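Local coordinates for protein sniffer CG10964-PA (Drosophila melanogaster, PDB 1SNY) that probably reduces carbonyl compounds with NADPH, as a carbonyl reductase of the short-chain dehydrogenase/reductase family with a Rossmann fold, at residues Ser23-Gly28 / Phe52-Asn57; Ala110-Lys115 / Leu128-Thr133; Ala167-Ser172 / Arg211-Ser216. All coordinates share one frame; numbering follows the deposited sequence. Where two conformers were deposited one is given.

Contact 1 (Ser23-Gly28 / Phe52-Asn57); sequences SILITG and FTTCRN. With NAP (NADP nicotinamide-adenine-dinucleotide phosphate), chain B.
Phe52 enters the pairing through its backbone: Phe52 N bonds Ile24 O at 2.8 Å, nearly along the C=O axis, and Phe52 O accepts Ile26 N at 3.0 Å. The carbonyl of Ile24 also lies at the edge of the Phe52 ring, in its plane. From the other strand, Leu25 reaches across at about a right angle and sets CD1 against Phe52 CB, 3.5 Å away. That same face of the sheet is closed by helix 87-98, and the Phe52 ring stacks on His75. Thr53 and Ile26 form the next pair and turn their side chains to the opposite face. Thr54 N continues the ladder with a bond to Ile26 O at 3.2 Å, in the carbonyl plane. Its hydroxyl then takes over where the strand 23-26 has ended: with chi1 at 70°, Thr54 OG1 sits between the backbone N and carbonyl carbon and accepts Gly28 N at 3.0 Å. Arg56 leaves the strand pair and turns to NADP. Arg56 NE bonds NADP phosphate oxygen O2X at 3.0 Å, its NH2 bonds O3X, and one guanidinium face lies over adenine atom C5A. An alanine in this place would remove both bonds and the flat group, and would probably leave the 2'-phosphate without these partners and that adenine face without its cover. This is the first parallel pair of a Rossmann beta-alpha-beta unit, with Thr27-Gly28 opening the glycine-rich TGxxxGxG turn of short-chain dehydrogenases and a basic residue after the second strand reading the phosphate of NADP.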
loop_
_atom_site.group_PDB
_atom_site.type_symbol
_atom_site.label_atom_id
_atom_site.label_comp_id
_atom_site.label_asym_id
_atom_site.label_seq_id
_atom_site.Cartn_x
_atom_site.Cartn_y
_atom_site.Cartn_z
ATOM N N SER A 23 -15.234 4.283 -25.863
ATOM C CA SER A 23 -14.374 3.122 -25.703
ATOM C C SER A 23 -13.966 2.887 -24.255
ATOM O O SER A 23 -13.745 3.827 -23.495
ATOM C CB SER A 23 -13.120 3.270 -26.567
ATOM O OG SER A 23 -12.304 4.335 -26.116
ATOM N N ILE A 24 -13.874 1.619 -23.876
ATOM C CA ILE A 24 -13.484 1.273 -22.525
ATOM C C ILE A 24 -12.664 -0.001 -22.525
ATOM O O ILE A 24 -12.923 -0.923 -23.306
ATOM C CB ILE A 24 -14.729 1.094 -21.609
ATOM C CG1 ILE A 24 -14.299 0.630 -20.217
ATOM C CG2 ILE A 24 -15.704 0.098 -22.228
ATOM C CD1 ILE A 24 -15.435 0.665 -19.193
ATOM N N LEU A 25 -11.658 -0.032 -21.659
ATOM C CA LEU A 25 -10.794 -1.194 -21.494
ATOM C C LEU A 25 -11.016 -1.709 -20.071
ATOM O O LEU A 25 -10.831 -0.964 -19.110
ATOM C CB LEU A 25 -9.329 -0.801 -21.665
ATOM C CG LEU A 25 -8.334 -1.897 -21.268
ATOM C CD1 LEU A 25 -8.557 -3.113 -22.152
ATOM C CD2 LEU A 25 -6.913 -1.394 -21.394
ATOM N N ILE A 26 -11.434 -2.966 -19.940
ATOM C CA ILE A 26 -11.671 -3.570 -18.628
ATOM C C ILE A 26 -10.825 -4.833 -18.500
ATOM O O ILE A 26 -10.889 -5.707 -19.362
ATOM C CB ILE A 26 -13.155 -3.952 -18.448
ATOM C CG1 ILE A 26 -14.041 -2.731 -18.719
ATOM C CG2 ILE A 26 -13.391 -4.470 -17.035
ATOM C CD1 ILE A 26 -15.529 -3.032 -18.710
ATOM N N THR A 27 -10.035 -4.923 -17.431
ATOM C CA THR A 27 -9.177 -6.090 -17.207
ATOM C C THR A 27 -9.890 -7.164 -16.382
ATOM O O THR A 27 -10.684 -6.843 -15.502
ATOM C CB THR A 27 -7.866 -5.684 -16.497
ATOM O OG1 THR A 27 -8.167 -5.046 -15.246
ATOM C CG2 THR A 27 -7.070 -4.729 -17.374
ATOM N N GLY A 28 -9.608 -8.435 -16.685
ATOM C CA GLY A 28 -10.233 -9.558 -15.988
ATOM C C GLY A 28 -11.740 -9.671 -16.203
ATOM O O GLY A 28 -12.518 -9.447 -15.269
ATOM N N PHE A 52 -13.094 -3.145 -24.985
ATOM C CA PHE A 52 -11.933 -4.035 -24.913
ATOM C C PHE A 52 -11.949 -4.805 -23.603
ATOM O O PHE A 52 -12.124 -4.228 -22.521
ATOM C CB PHE A 52 -10.619 -3.255 -25.028
ATOM C CG PHE A 52 -10.488 -2.483 -26.304
ATOM C CD1 PHE A 52 -11.091 -1.238 -26.439
ATOM C CD2 PHE A 52 -9.790 -3.016 -27.387
ATOM C CE1 PHE A 52 -11.000 -0.532 -27.633
ATOM C CE2 PHE A 52 -9.695 -2.314 -28.586
ATOM C CZ PHE A 52 -10.300 -1.073 -28.708
ATOM N N THR A 53 -11.760 -6.115 -23.709
ATOM C CA THR A 53 -11.778 -6.991 -22.550
ATOM C C THR A 53 -10.568 -7.904 -22.555
ATOM O O THR A 53 -10.267 -8.538 -23.568
ATOM C CB THR A 53 -13.030 -7.879 -22.555
ATOM O OG1 THR A 53 -13.011 -8.709 -23.723
ATOM C CG2 THR A 53 -14.282 -7.036 -22.577
ATOM N N THR A 54 -9.877 -7.980 -21.425
ATOM C CA THR A 54 -8.712 -8.842 -21.320
ATOM C C THR A 54 -9.086 -10.099 -20.548
ATOM O O THR A 54 -10.067 -10.125 -19.800
ATOM C CB THR A 54 -7.556 -8.172 -20.555
ATOM O OG1 THR A 54 -7.912 -8.053 -19.170
ATOM C CG2 THR A 54 -7.263 -6.795 -21.119
ATOM N N CYS A 55 -8.296 -11.143 -20.748
ATOM C CA CYS A 55 -8.479 -12.412 -20.060
ATOM C C CYS A 55 -7.218 -13.194 -20.376
ATOM O O CYS A 55 -6.603 -12.979 -21.418
ATOM C CB CYS A 55 -9.739 -13.147 -20.547
ATOM S SG CYS A 55 -9.720 -13.748 -22.250
ATOM N N ARG A 56 -6.818 -14.081 -19.473
ATOM C CA ARG A 56 -5.594 -14.844 -19.667
ATOM C C ARG A 56 -5.705 -16.056 -20.584
ATOM O O ARG A 56 -4.725 -16.448 -21.217
ATOM C CB ARG A 56 -5.030 -15.263 -18.307
ATOM C CG ARG A 56 -4.583 -14.075 -17.466
ATOM C CD ARG A 56 -3.746 -14.498 -16.272
ATOM N NE ARG A 56 -4.543 -15.115 -15.217
ATOM C CZ ARG A 56 -4.042 -15.524 -14.056
ATOM N NH1 ARG A 56 -2.748 -15.380 -13.806
ATOM N NH2 ARG A 56 -4.835 -16.063 -13.140
ATOM N N ASN A 57 -6.892 -16.645 -20.659
ATOM C CA ASN A 57 -7.096 -17.809 -21.508
ATOM C C ASN A 57 -8.364 -17.640 -22.331
ATOM O O ASN A 57 -9.471 -17.878 -21.844
ATOM C CB ASN A 57 -7.189 -19.076 -20.651
ATOM C CG ASN A 57 -7.223 -20.347 -21.486
ATOM O OD1 ASN A 57 -6.345 -20.581 -22.317
ATOM N ND2 ASN A 57 -8.236 -21.175 -21.262
HETATM P PA NAP B . -12.556 -12.982 -9.228
HETATM O O1A NAP B . -11.553 -13.765 -8.622
HETATM O O2A NAP B . -13.940 -13.464 -9.610
HETATM O O5B NAP B . -11.983 -12.318 -10.566
HETATM C C5B NAP B . -10.633 -11.783 -10.577
HETATM C C4B NAP B . -10.439 -11.490 -12.098
HETATM O O4B NAP B . -9.061 -10.908 -12.241
HETATM C C3B NAP B . -10.395 -12.750 -13.019
HETATM O O3B NAP B . -10.990 -12.369 -14.269
HETATM C C2B NAP B . -8.915 -13.056 -13.102
HETATM O O2B NAP B . -8.490 -13.859 -14.195
HETATM C C1B NAP B . -8.290 -11.644 -13.159
HETATM N N9A NAP B . -6.879 -11.736 -12.824
HETATM C C8A NAP B . -6.219 -12.104 -11.668
HETATM N N7A NAP B . -4.895 -12.071 -11.767
HETATM C C5A NAP B . -4.685 -11.655 -13.073
HETATM C C6A NAP B . -3.484 -11.438 -13.772
HETATM N N6A NAP B . -2.220 -11.596 -13.303
HETATM N N1A NAP B . -3.594 -11.008 -15.109
HETATM C C2A NAP B . -4.849 -10.810 -15.709
HETATM N N3A NAP B . -6.047 -11.022 -15.042
HETATM C C4A NAP B . -5.912 -11.444 -13.727
HETATM O O3 NAP B . -12.821 -11.711 -8.328
HETATM P PN NAP B . -13.830 -10.505 -8.429
HETATM O O1N NAP B . -14.749 -10.508 -7.280
HETATM O O2N NAP B . -14.447 -10.585 -9.781
HETATM O O5D NAP B . -12.867 -9.258 -8.264
HETATM C C5D NAP B . -12.960 -8.127 -9.197
HETATM C C4D NAP B . -12.272 -6.933 -8.559
HETATM O O4D NAP B . -13.102 -6.404 -7.493
HETATM C C3D NAP B . -10.888 -7.219 -7.892
HETATM O O3D NAP B . -9.956 -6.145 -8.164
HETATM C C2D NAP B . -11.251 -7.356 -6.421
HETATM O O2D NAP B . -10.161 -7.147 -5.550
HETATM C C1D NAP B . -12.310 -6.333 -6.261
HETATM N N1N NAP B . -13.311 -6.548 -5.192
HETATM C C2N NAP B . -14.210 -7.660 -5.113
HETATM C C3N NAP B . -15.095 -7.700 -4.024
HETATM C C7N NAP B . -16.082 -8.868 -3.890
HETATM O O7N NAP B . -16.823 -8.841 -2.925
HETATM N N7N NAP B . -16.115 -9.831 -4.771
HETATM C C4N NAP B . -15.105 -6.644 -3.004
HETATM C C5N NAP B . -14.192 -5.570 -3.139
HETATM C C6N NAP B . -13.285 -5.506 -4.228
HETATM P P2B NAP B . -8.380 -15.496 -14.118
HETATM O O1X NAP B . -9.808 -16.016 -14.304
HETATM O O2X NAP B . -7.482 -15.774 -15.278
HETATM O O3X NAP B . -7.825 -15.851 -12.746
#

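Contact 2 (Ala110-Lys115 / Leu128-Thr133); sequences AGIAPK and LDTLQT. With NAP (NADP nicotinamide-adenine-dinucleotide phosphate), chain B.
One water clasps Ala110 and Thr133 together, donating to Ala110 O at 2.5 Å and to Thr133 O at 2.9 Å, two acceptors that cannot bond each other and so need the water's protons. Beside it, Ile112 and Thr133 cross at about a right angle. Ile112 divides its branches between two partners: CD1 rests 3.8 Å from Thr133 CB and equally close to Asp129 O, whereas CG2 is 3.5 Å from N7A of the NADP adenine. A chi1 of 55° puts CG1 between the backbone N and carbonyl carbon, aimed at the helix. Thr133 CG2 approaches N7A as well, and Ala110 CB lies 3.7 Å from N3A. Gly111 N gives a weak bond to ribose atom O4B, and any CB there would run into O3D. Farther along, Pro114 and Thr130 reach toward each other, Pro114 CD to Thr130 OG1 at 3.5 Å; that hydroxyl bonds Glu126 O one turn back. The loop, which carries the Ala-Gly of the family's NNAG motif, thus runs from strand 105-108 between the cofactor and helix 124-155; helix 187-207 adds Ala188 against Pro114 and Thr130, and the second subunit packs on Leu128 and Leu131.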
loop_
_atom_site.group_PDB
_atom_site.type_symbol
_atom_site.label_atom_id
_atom_site.label_comp_id
_atom_site.label_asym_id
_atom_site.label_seq_id
_atom_site.Cartn_x
_atom_site.Cartn_y
_atom_site.Cartn_z
ATOM N N ALA A 110 -8.865 -6.418 -12.716
ATOM C CA ALA A 110 -8.092 -7.606 -12.389
ATOM C C ALA A 110 -7.503 -7.498 -10.990
ATOM O O ALA A 110 -6.812 -6.534 -10.665
ATOM C CB ALA A 110 -6.975 -7.798 -13.405
ATOM N N GLY A 111 -7.775 -8.501 -10.165
ATOM C CA GLY A 111 -7.258 -8.502 -8.813
ATOM C C GLY A 111 -7.246 -9.908 -8.252
ATOM O O GLY A 111 -7.860 -10.807 -8.824
ATOM N N ILE A 112 -6.532 -10.101 -7.146
ATOM C CA ILE A 112 -6.458 -11.397 -6.485
ATOM C C ILE A 112 -6.506 -11.189 -4.983
ATOM O O ILE A 112 -6.124 -10.136 -4.479
ATOM C CB ILE A 112 -5.152 -12.157 -6.817
ATOM C CG1 ILE A 112 -3.946 -11.286 -6.478
ATOM C CG2 ILE A 112 -5.154 -12.585 -8.280
ATOM C CD1 ILE A 112 -2.585 -11.962 -6.689
ATOM N N ALA A 113 -6.987 -12.203 -4.273
ATOM C CA ALA A 113 -7.075 -12.166 -2.821
ATOM C C ALA A 113 -6.687 -13.543 -2.309
ATOM O O ALA A 113 -7.421 -14.511 -2.507
ATOM C CB ALA A 113 -8.499 -11.825 -2.385
ATOM N N PRO A 114 -5.521 -13.657 -1.656
ATOM C CA PRO A 114 -5.117 -14.971 -1.146
ATOM C C PRO A 114 -6.032 -15.416 -0.014
ATOM O O PRO A 114 -6.839 -14.635 0.485
ATOM C CB PRO A 114 -3.691 -14.728 -0.677
ATOM C CG PRO A 114 -3.760 -13.305 -0.178
ATOM C CD PRO A 114 -4.544 -12.621 -1.275
ATOM N N LYS A 115 -5.906 -16.676 0.383
ATOM C CA LYS A 115 -6.716 -17.215 1.468
ATOM C C LYS A 115 -6.398 -16.471 2.757
ATOM O O LYS A 115 -5.260 -16.066 2.982
ATOM C CB LYS A 115 -6.413 -18.701 1.666
ATOM C CG LYS A 115 -6.772 -19.586 0.483
ATOM C CD LYS A 115 -6.383 -21.033 0.756
ATOM C CE LYS A 115 -7.193 -21.983 -0.104
ATOM N NZ LYS A 115 -8.649 -21.838 0.203
ATOM N N LEU A 128 4.206 -10.119 -1.726
ATOM C CA LEU A 128 4.753 -9.563 -2.957
ATOM C C LEU A 128 3.861 -9.838 -4.167
ATOM O O LEU A 128 3.622 -8.949 -4.978
ATOM C CB LEU A 128 6.158 -10.120 -3.229
ATOM C CG LEU A 128 7.391 -9.494 -2.573
ATOM C CD1 LEU A 128 7.440 -8.011 -2.896
ATOM C CD2 LEU A 128 7.361 -9.716 -1.077
ATOM N N ASP A 129 3.367 -11.069 -4.296
ATOM C CA ASP A 129 2.509 -11.409 -5.430
ATOM C C ASP A 129 1.205 -10.610 -5.449
ATOM O O ASP A 129 0.742 -10.170 -6.517
ATOM C CB ASP A 129 2.180 -12.905 -5.430
ATOM C CG ASP A 129 3.373 -13.768 -5.800
ATOM O OD1 ASP A 129 4.415 -13.210 -6.210
ATOM O OD2 ASP A 129 3.261 -15.005 -5.683
ATOM N N THR A 130 0.610 -10.425 -4.273
ATOM C CA THR A 130 -0.645 -9.686 -4.190
ATOM C C THR A 130 -0.369 -8.222 -4.510
ATOM O O THR A 130 -1.127 -7.579 -5.230
ATOM C CB THR A 130 -1.281 -9.818 -2.798
ATOM O OG1 THR A 130 -1.597 -11.195 -2.557
ATOM C CG2 THR A 130 -2.569 -8.996 -2.712
ATOM N N LEU A 131 0.728 -7.701 -3.978
ATOM C CA LEU A 131 1.092 -6.322 -4.251
ATOM C C LEU A 131 1.390 -6.113 -5.741
ATOM O O LEU A 131 1.079 -5.067 -6.305
ATOM C CB LEU A 131 2.291 -5.927 -3.390
ATOM C CG LEU A 131 1.950 -5.682 -1.914
ATOM C CD1 LEU A 131 3.213 -5.708 -1.072
ATOM C CD2 LEU A 131 1.232 -4.335 -1.767
ATOM N N GLN A 132 1.989 -7.103 -6.397
ATOM C CA GLN A 132 2.287 -6.941 -7.821
ATOM C C GLN A 132 1.035 -6.883 -8.702
ATOM O O GLN A 132 0.923 -6.027 -9.574
ATOM C CB GLN A 132 3.200 -8.079 -8.308
ATOM C CG GLN A 132 3.521 -7.975 -9.776
ATOM C CD GLN A 132 4.393 -9.109 -10.246
ATOM O OE1 GLN A 132 4.013 -10.272 -10.138
ATOM N NE2 GLN A 132 5.570 -8.777 -10.763
ATOM N N THR A 133 0.085 -7.780 -8.466
ATOM C CA THR A 133 -1.136 -7.826 -9.264
ATOM C C THR A 133 -2.174 -6.755 -8.913
ATOM O O THR A 133 -2.795 -6.171 -9.804
ATOM C CB THR A 133 -1.828 -9.206 -9.143
ATOM O OG1 THR A 133 -1.006 -10.213 -9.750
ATOM C CG2 THR A 133 -3.191 -9.181 -9.827
HETATM P PA NAP B . -12.556 -12.982 -9.228
HETATM O O1A NAP B . -11.553 -13.765 -8.622
HETATM O O2A NAP B . -13.940 -13.464 -9.610
HETATM O O5B NAP B . -11.983 -12.318 -10.566
HETATM C C5B NAP B . -10.633 -11.783 -10.577
HETATM C C4B NAP B . -10.439 -11.490 -12.098
HETATM O O4B NAP B . -9.061 -10.908 -12.241
HETATM C C3B NAP B . -10.395 -12.750 -13.019
HETATM O O3B NAP B . -10.990 -12.369 -14.269
HETATM C C2B NAP B . -8.915 -13.056 -13.102
HETATM O O2B NAP B . -8.490 -13.859 -14.195
HETATM C C1B NAP B . -8.290 -11.644 -13.159
HETATM N N9A NAP B . -6.879 -11.736 -12.824
HETATM C C8A NAP B . -6.219 -12.104 -11.668
HETATM N N7A NAP B . -4.895 -12.071 -11.767
HETATM C C5A NAP B . -4.685 -11.655 -13.073
HETATM C C6A NAP B . -3.484 -11.438 -13.772
HETATM N N6A NAP B . -2.220 -11.596 -13.303
HETATM N N1A NAP B . -3.594 -11.008 -15.109
HETATM C C2A NAP B . -4.849 -10.810 -15.709
HETATM N N3A NAP B . -6.047 -11.022 -15.042
HETATM C C4A NAP B . -5.912 -11.444 -13.727
HETATM O O3 NAP B . -12.821 -11.711 -8.328
HETATM P PN NAP B . -13.830 -10.505 -8.429
HETATM O O1N NAP B . -14.749 -10.508 -7.280
HETATM O O2N NAP B . -14.447 -10.585 -9.781
HETATM O O5D NAP B . -12.867 -9.258 -8.264
HETATM C C5D NAP B . -12.960 -8.127 -9.197
HETATM C C4D NAP B . -12.272 -6.933 -8.559
HETATM O O4D NAP B . -13.102 -6.404 -7.493
HETATM C C3D NAP B . -10.888 -7.219 -7.892
HETATM O O3D NAP B . -9.956 -6.145 -8.164
HETATM C C2D NAP B . -11.251 -7.356 -6.421
HETATM O O2D NAP B . -10.161 -7.147 -5.550
HETATM C C1D NAP B . -12.310 -6.333 -6.261
HETATM N N1N NAP B . -13.311 -6.548 -5.192
HETATM C C2N NAP B . -14.210 -7.660 -5.113
HETATM C C3N NAP B . -15.095 -7.700 -4.024
HETATM C C7N NAP B . -16.082 -8.868 -3.890
HETATM O O7N NAP B . -16.823 -8.841 -2.925
HETATM N N7N NAP B . -16.115 -9.831 -4.771
HETATM C C4N NAP B . -15.105 -6.644 -3.004
HETATM C C5N NAP B . -14.192 -5.570 -3.139
HETATM C C6N NAP B . -13.285 -5.506 -4.228
HETATM P P2B NAP B . -8.380 -15.496 -14.118
HETATM O O1X NAP B . -9.808 -16.016 -14.304
HETATM O O2X NAP B . -7.482 -15.774 -15.278
HETATM O O3X NAP B . -7.825 -15.851 -12.746
HETATM O O HOH W 1 -4.750 -5.702 -11.905
#

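Contact 3 (Ala167-Ser172 / Arg211-Ser216); sequences AIINMS and RIMCVS. With NAP (NADP nicotinamide-adenine-dinucleotide phosphate), chain B.
Ile169 and Val215 lie side by side on one face of two parallel strands, pointing the same way. Followed outward from CB, the Ile169 side chain forks: CG2 comes to 4.1 Å from Val215 CG2, while CG1 carries CD1 back toward the neighbouring strand. There, with chi2 at -68°, CD1 presses on Val215 CG2 at 3.4 Å, tighter than usual van der Waals contact, and stands 4.1 Å from CE of Met213, a selenomethionine. Met213 CE also touches Ala167 CB, which finishes the apolar row on this face. The backbones beneath are joined by three hydrogen bonds: Ile168 N to Met213 O at 2.6 Å, Val215 N to Ile168 O at 3.1 Å, and Asn170 N to Val215 O at 2.9 Å. The other face, of Ile168, Asn170, Cys214 and Ser216, turns to helices 124-155 and 187-207. Asn170 is held there by OD1 to Asn108 and ND2 to Thr200, and Ser216 OG bonds Thr200 and Asn197. At the cofactor end Ser172 CB meets Ser216 CB at 3.9 Å, Ser172 OG bonds Asn197 OD1, and Met171 O bonds Lys193 NZ. The Ile169 face of this strand pair is therefore apolar, whereas the Ile168 face mixes apolar groups with a buried amide and hydroxyl satisfied by helix 187-207 and Asn108, which probably fixes their rotation.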
loop_
_atom_site.group_PDB
_atom_site.type_symbol
_atom_site.label_atom_id
_atom_site.label_comp_id
_atom_site.label_asym_id
_atom_site.label_seq_id
_atom_site.Cartn_x
_atom_site.Cartn_y
_atom_site.Cartn_z
ATOM N N ALA A 167 -11.124 8.669 -18.086
ATOM C CA ALA A 167 -11.074 8.285 -16.684
ATOM C C ALA A 167 -10.434 6.939 -16.425
ATOM O O ALA A 167 -10.469 6.042 -17.267
ATOM C CB ALA A 167 -12.492 8.283 -16.104
ATOM N N ILE A 168 -9.855 6.812 -15.235
ATOM C CA ILE A 168 -9.255 5.564 -14.801
ATOM C C ILE A 168 -10.041 5.161 -13.566
ATOM O O ILE A 168 -10.080 5.907 -12.585
ATOM C CB ILE A 168 -7.783 5.733 -14.379
ATOM C CG1 ILE A 168 -6.942 6.159 -15.581
ATOM C CG2 ILE A 168 -7.273 4.433 -13.761
ATOM C CD1 ILE A 168 -5.543 6.642 -15.205
ATOM N N ILE A 169 -10.683 4.002 -13.613
ATOM C CA ILE A 169 -11.435 3.536 -12.459
ATOM C C ILE A 169 -10.678 2.350 -11.889
ATOM O O ILE A 169 -10.521 1.322 -12.556
ATOM C CB ILE A 169 -12.852 3.054 -12.825
ATOM C CG1 ILE A 169 -13.582 4.104 -13.670
ATOM C CG2 ILE A 169 -13.636 2.769 -11.530
ATOM C CD1 ILE A 169 -13.926 5.372 -12.935
ATOM N N ASN A 170 -10.186 2.496 -10.666
ATOM C CA ASN A 170 -9.460 1.406 -10.031
ATOM C C ASN A 170 -10.376 0.650 -9.095
ATOM O O ASN A 170 -10.872 1.207 -8.115
ATOM C CB ASN A 170 -8.267 1.926 -9.230
ATOM C CG ASN A 170 -7.184 2.502 -10.117
ATOM O OD1 ASN A 170 -6.855 1.931 -11.159
ATOM N ND2 ASN A 170 -6.621 3.630 -9.709
HETATM N N MSE A 171 -10.607 -0.615 -9.396
HETATM C CA MSE A 171 -11.466 -1.403 -8.538
HETATM C C MSE A 171 -10.711 -1.659 -7.249
HETATM O O MSE A 171 -9.713 -2.373 -7.238
HETATM C CB MSE A 171 -11.845 -2.726 -9.204
HETATM C CG MSE A 171 -13.050 -3.388 -8.554
HETATM SE SE MSE A 171 -14.729 -2.437 -8.809
HETATM C CE MSE A 171 -14.174 -0.595 -8.947
ATOM N N SER A 172 -11.176 -1.046 -6.164
ATOM C CA SER A 172 -10.524 -1.206 -4.868
ATOM C C SER A 172 -11.396 -2.064 -3.959
ATOM O O SER A 172 -12.154 -2.887 -4.440
ATOM C CB SER A 172 -10.275 0.174 -4.241
ATOM O OG SER A 172 -9.458 0.076 -3.083
ATOM N N ARG A 211 -7.284 16.762 -17.401
ATOM C CA ARG A 211 -8.632 16.508 -16.906
ATOM C C ARG A 211 -9.068 15.048 -17.017
ATOM O O ARG A 211 -10.189 14.761 -17.438
ATOM C CB ARG A 211 -9.638 17.405 -17.636
ATOM C CG ARG A 211 -9.438 18.893 -17.389
ATOM C CD ARG A 211 -9.680 19.236 -15.931
ATOM N NE ARG A 211 -9.712 20.680 -15.697
ATOM C CZ ARG A 211 -8.640 21.464 -15.641
ATOM N NH1 ARG A 211 -7.423 20.960 -15.802
ATOM N NH2 ARG A 211 -8.791 22.761 -15.414
ATOM N N ILE A 212 -8.175 14.131 -16.643
ATOM C CA ILE A 212 -8.474 12.706 -16.664
ATOM C C ILE A 212 -8.862 12.332 -15.240
ATOM O O ILE A 212 -8.078 12.504 -14.312
ATOM C CB ILE A 212 -7.244 11.861 -17.093
ATOM C CG1 ILE A 212 -6.847 12.218 -18.525
ATOM C CG2 ILE A 212 -7.574 10.367 -16.977
ATOM C CD1 ILE A 212 -5.545 11.546 -18.994
HETATM N N MSE A 213 -10.076 11.829 -15.078
HETATM C CA MSE A 213 -10.595 11.457 -13.768
HETATM C C MSE A 213 -10.063 10.112 -13.270
HETATM O O MSE A 213 -9.928 9.166 -14.045
HETATM C CB MSE A 213 -12.129 11.417 -13.836
HETATM C CG MSE A 213 -12.836 11.155 -12.515
HETATM SE SE MSE A 213 -14.765 11.199 -12.711
HETATM C CE MSE A 213 -15.056 9.348 -13.170
ATOM N N CYS A 214 -9.731 10.038 -11.984
ATOM C CA CYS A 214 -9.273 8.781 -11.404
ATOM C C CYS A 214 -9.957 8.580 -10.071
ATOM O O CYS A 214 -9.944 9.466 -9.207
ATOM C CB CYS A 214 -7.756 8.746 -11.207
ATOM S SG CYS A 214 -7.189 7.094 -10.669
ATOM N N VAL A 215 -10.578 7.421 -9.905
ATOM C CA VAL A 215 -11.271 7.132 -8.669
ATOM C C VAL A 215 -11.118 5.674 -8.304
ATOM O O VAL A 215 -10.970 4.816 -9.180
ATOM C CB VAL A 215 -12.798 7.412 -8.785
ATOM C CG1 VAL A 215 -13.049 8.839 -9.277
ATOM C CG2 VAL A 215 -13.432 6.403 -9.726
ATOM N N SER A 216 -11.132 5.401 -7.004
ATOM C CA SER A 216 -11.086 4.034 -6.520
ATOM C C SER A 216 -12.538 3.714 -6.218
ATOM O O SER A 216 -13.268 4.558 -5.688
ATOM C CB SER A 216 -10.275 3.921 -5.230
ATOM O OG SER A 216 -8.888 3.971 -5.496
HETATM P PA NAP B . -12.556 -12.982 -9.228
HETATM O O1A NAP B . -11.553 -13.765 -8.622
HETATM O O2A NAP B . -13.940 -13.464 -9.610
HETATM O O5B NAP B . -11.983 -12.318 -10.566
HETATM C C5B NAP B . -10.633 -11.783 -10.577
HETATM C C4B NAP B . -10.439 -11.490 -12.098
HETATM O O4B NAP B . -9.061 -10.908 -12.241
HETATM C C3B NAP B . -10.395 -12.750 -13.019
HETATM O O3B NAP B . -10.990 -12.369 -14.269
HETATM C C2B NAP B . -8.915 -13.056 -13.102
HETATM O O2B NAP B . -8.490 -13.859 -14.195
HETATM C C1B NAP B . -8.290 -11.644 -13.159
HETATM N N9A NAP B . -6.879 -11.736 -12.824
HETATM C C8A NAP B . -6.219 -12.104 -11.668
HETATM N N7A NAP B . -4.895 -12.071 -11.767
HETATM C C5A NAP B . -4.685 -11.655 -13.073
HETATM C C6A NAP B . -3.484 -11.438 -13.772
HETATM N N6A NAP B . -2.220 -11.596 -13.303
HETATM N N1A NAP B . -3.594 -11.008 -15.109
HETATM C C2A NAP B . -4.849 -10.810 -15.709
HETATM N N3A NAP B . -6.047 -11.022 -15.042
HETATM C C4A NAP B . -5.912 -11.444 -13.727
HETATM O O3 NAP B . -12.821 -11.711 -8.328
HETATM P PN NAP B . -13.830 -10.505 -8.429
HETATM O O1N NAP B . -14.749 -10.508 -7.280
HETATM O O2N NAP B . -14.447 -10.585 -9.781
HETATM O O5D NAP B . -12.867 -9.258 -8.264
HETATM C C5D NAP B . -12.960 -8.127 -9.197
HETATM C C4D NAP B . -12.272 -6.933 -8.559
HETATM O O4D NAP B . -13.102 -6.404 -7.493
HETATM C C3D NAP B . -10.888 -7.219 -7.892
HETATM O O3D NAP B . -9.956 -6.145 -8.164
HETATM C C2D NAP B . -11.251 -7.356 -6.421
HETATM O O2D NAP B . -10.161 -7.147 -5.550
HETATM C C1D NAP B . -12.310 -6.333 -6.261
HETATM N N1N NAP B . -13.311 -6.548 -5.192
HETATM C C2N NAP B . -14.210 -7.660 -5.113
HETATM C C3N NAP B . -15.095 -7.700 -4.024
HETATM C C7N NAP B . -16.082 -8.868 -3.890
HETATM O O7N NAP B . -16.823 -8.841 -2.925
HETATM N N7N NAP B . -16.115 -9.831 -4.771
HETATM C C4N NAP B . -15.105 -6.644 -3.004
HETATM C C5N NAP B . -14.192 -5.570 -3.139
HETATM C C6N NAP B . -13.285 -5.506 -4.228
HETATM P P2B NAP B . -8.380 -15.496 -14.118
HETATM O O1X NAP B . -9.808 -16.016 -14.304
HETATM O O2X NAP B . -7.482 -15.774 -15.278
HETATM O O3X NAP B . -7.825 -15.851 -12.746
#

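From the N terminus, contact 1 closes the first loop, bringing strand 50-55 back beside strand 23-26 after the crossover through helix 32-42. Contact 2 follows with the shortest closure, folding the segment after strand 105-108 against helix 124-155. Contact 3 then returns strand 213-217 to strand 167-171 by way of helix 187-207. The three loops run in series, none nesting or crossing. Contacts 1 and 3 join pairs on opposite sides of strand 105-108 in the same sheet; contact 2 touches contact 1 through Thr27 OG1 and Ala110 N. NADP meets all three, its adenine lying between Arg56 and Ala110.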